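Probable quinone reductase Qor (NADPH:quinone reductase) (Zeta-crystallin homolog protein) (Mycobacterium tuberculosis, PDB 4RVS) probably catalyses the NADPH-dependent reduction of quinones, transferring electrons from the cofactor to the substrate. Local coordinates at residues L159-T164 with A295-V300. Residues are numbered along the deposited sequence; the frame is centred on the assembly and turned at random.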
# COMPACT_ATOMS: atom_id res chain seq x y z
N LEU A 159 -2.47 -19.85 3.47
CA LEU A 159 -1.74 -18.91 2.62
C LEU A 159 -0.72 -19.65 1.77
O LEU A 159 -0.62 -19.42 0.57
CB LEU A 159 -1.04 -17.84 3.46
CG LEU A 159 -1.91 -16.69 3.95
CD1 LEU A 159 -1.12 -15.82 4.91
CD2 LEU A 159 -2.42 -15.88 2.79
N THR A 160 0.02 -20.55 2.40
CA THR A 160 1.07 -21.27 1.70
C THR A 160 0.52 -22.18 0.59
O THR A 160 1.01 -22.14 -0.54
CB THR A 160 1.92 -22.08 2.69
OG1 THR A 160 2.49 -21.18 3.66
CG2 THR A 160 3.04 -22.81 1.97
N GLN A 161 -0.50 -22.97 0.89
CA GLN A 161 -1.06 -23.88 -0.10
C GLN A 161 -1.72 -23.13 -1.24
O GLN A 161 -1.56 -23.49 -2.40
CB GLN A 161 -2.10 -24.80 0.52
CG GLN A 161 -1.65 -25.65 1.67
CD GLN A 161 -2.80 -26.43 2.23
OE1 GLN A 161 -3.44 -27.20 1.51
NE2 GLN A 161 -3.11 -26.22 3.51
N TRP A 162 -2.48 -22.09 -0.90
CA TRP A 162 -3.19 -21.32 -1.91
C TRP A 162 -2.23 -20.57 -2.82
O TRP A 162 -2.36 -20.60 -4.05
CB TRP A 162 -4.17 -20.33 -1.27
CG TRP A 162 -5.37 -20.05 -2.11
CD1 TRP A 162 -5.49 -20.23 -3.46
CD2 TRP A 162 -6.64 -19.56 -1.66
NE1 TRP A 162 -6.76 -19.87 -3.87
CE2 TRP A 162 -7.48 -19.46 -2.78
CE3 TRP A 162 -7.14 -19.20 -0.40
CZ2 TRP A 162 -8.80 -19.02 -2.69
CZ3 TRP A 162 -8.45 -18.76 -0.31
CH2 TRP A 162 -9.27 -18.68 -1.44
N ALA A 163 -1.24 -19.91 -2.23
CA ALA A 163 -0.27 -19.17 -3.05
C ALA A 163 0.49 -20.12 -3.97
O ALA A 163 0.70 -19.83 -5.15
CB ALA A 163 0.68 -18.38 -2.17
N THR A 164 0.86 -21.29 -3.45
CA THR A 164 1.58 -22.28 -4.26
C THR A 164 0.71 -22.72 -5.44
O THR A 164 1.17 -22.80 -6.58
CB THR A 164 2.03 -23.48 -3.43
OG1 THR A 164 2.88 -23.04 -2.36
CG2 THR A 164 2.80 -24.46 -4.28
N ALA A 295 -6.87 -28.39 -3.70
CA ALA A 295 -5.77 -27.45 -3.79
C ALA A 295 -5.47 -26.91 -2.39
O ALA A 295 -4.33 -26.56 -2.09
CB ALA A 295 -6.11 -26.32 -4.74
N ILE A 296 -6.50 -26.84 -1.55
CA ILE A 296 -6.34 -26.48 -0.15
C ILE A 296 -6.91 -27.62 0.70
O ILE A 296 -8.01 -28.09 0.44
CB ILE A 296 -7.10 -25.18 0.18
CG1 ILE A 296 -6.52 -24.00 -0.60
CG2 ILE A 296 -7.06 -24.89 1.68
CD1 ILE A 296 -7.37 -22.76 -0.52
N THR A 297 -6.15 -28.07 1.70
CA THR A 297 -6.62 -29.08 2.64
C THR A 297 -6.53 -28.52 4.05
O THR A 297 -5.60 -27.78 4.37
CB THR A 297 -5.79 -30.39 2.54
OG1 THR A 297 -4.43 -30.13 2.91
CG2 THR A 297 -5.82 -30.92 1.13
N VAL A 298 -7.51 -28.85 4.89
CA VAL A 298 -7.49 -28.38 6.27
C VAL A 298 -7.64 -29.59 7.17
O VAL A 298 -8.69 -30.24 7.17
CB VAL A 298 -8.61 -27.36 6.56
CG1 VAL A 298 -8.61 -26.99 8.03
CG2 VAL A 298 -8.42 -26.11 5.71
N ALA A 299 -6.60 -29.89 7.94
CA ALA A 299 -6.60 -31.06 8.81
C ALA A 299 -7.50 -30.85 10.02
O ALA A 299 -7.38 -29.84 10.72
CB ALA A 299 -5.18 -31.39 9.26
N VAL A 300 -8.39 -31.81 10.28
CA VAL A 300 -9.16 -31.79 11.52
C VAL A 300 -8.55 -32.82 12.45
O VAL A 300 -8.53 -34.01 12.13
CB VAL A 300 -10.65 -32.10 11.28
CG1 VAL A 300 -11.41 -32.15 12.61
CG2 VAL A 300 -11.27 -31.07 10.34
O HOH W 1 -1.61 -26.10 -2.90
O HOH W 2 -2.52 -28.54 -0.49
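Gln161 and Trp162, on the helix that follows the glycine-rich turn of the Rossmann-type nucleotide-binding domain, meet Ile296 and Thr297 in the loop leading from helix 277-292 to strand 300-305, extended from Ile296 on. The carboxamide of Gln161 lies against the backbone of Thr297 and pairs with both of its polar groups. Thr297 N donates to Gln161 OE1 at 2.9 Å, tilted a little from the carbonyl plane. In return Gln161 NE2 gives a nearly straight bond (168°) of 3.1 Å to Thr297 O, which lies in the amide plane of Gln161. Two opposed bonds to one residue fix the rotation of the amide. With CG anti to the carbonyl carbon (chi1 -58°) and the chain extended beyond it, the carboxamide is carried out from the helix to the loop. Thr297 OG1 adds a weak bond to the same OE1. Two waters extend the polar seam: one joins the main chains by donating to Gln161 O and Ala295 O, and the other ties Gln161 OE1, at 2.6 Å, to the same Ala295 carbonyl. Beside this seam the contact turns apolar. Ile296 CD1 sits over one face of the Trp162 indole, 3.5 Å from Trp162 CD2, as a CH-pi contact 27° off the normal of the five-membered ring. Leu287 of helix 277-292 touches both side chains, and His131 of helix 117-137 meets the Trp162 ring. The side chain of Gln161 is about 8 Å from Gly154, which binds NADPH in another structure of the protein. A glutamine carboxamide pairing with the N-H and C=O of one residue here ties the Rossmann-type helix 154-165 to the chain returning to the GroES-like catalytic domain of a medium-chain dehydrogenase/reductase fold.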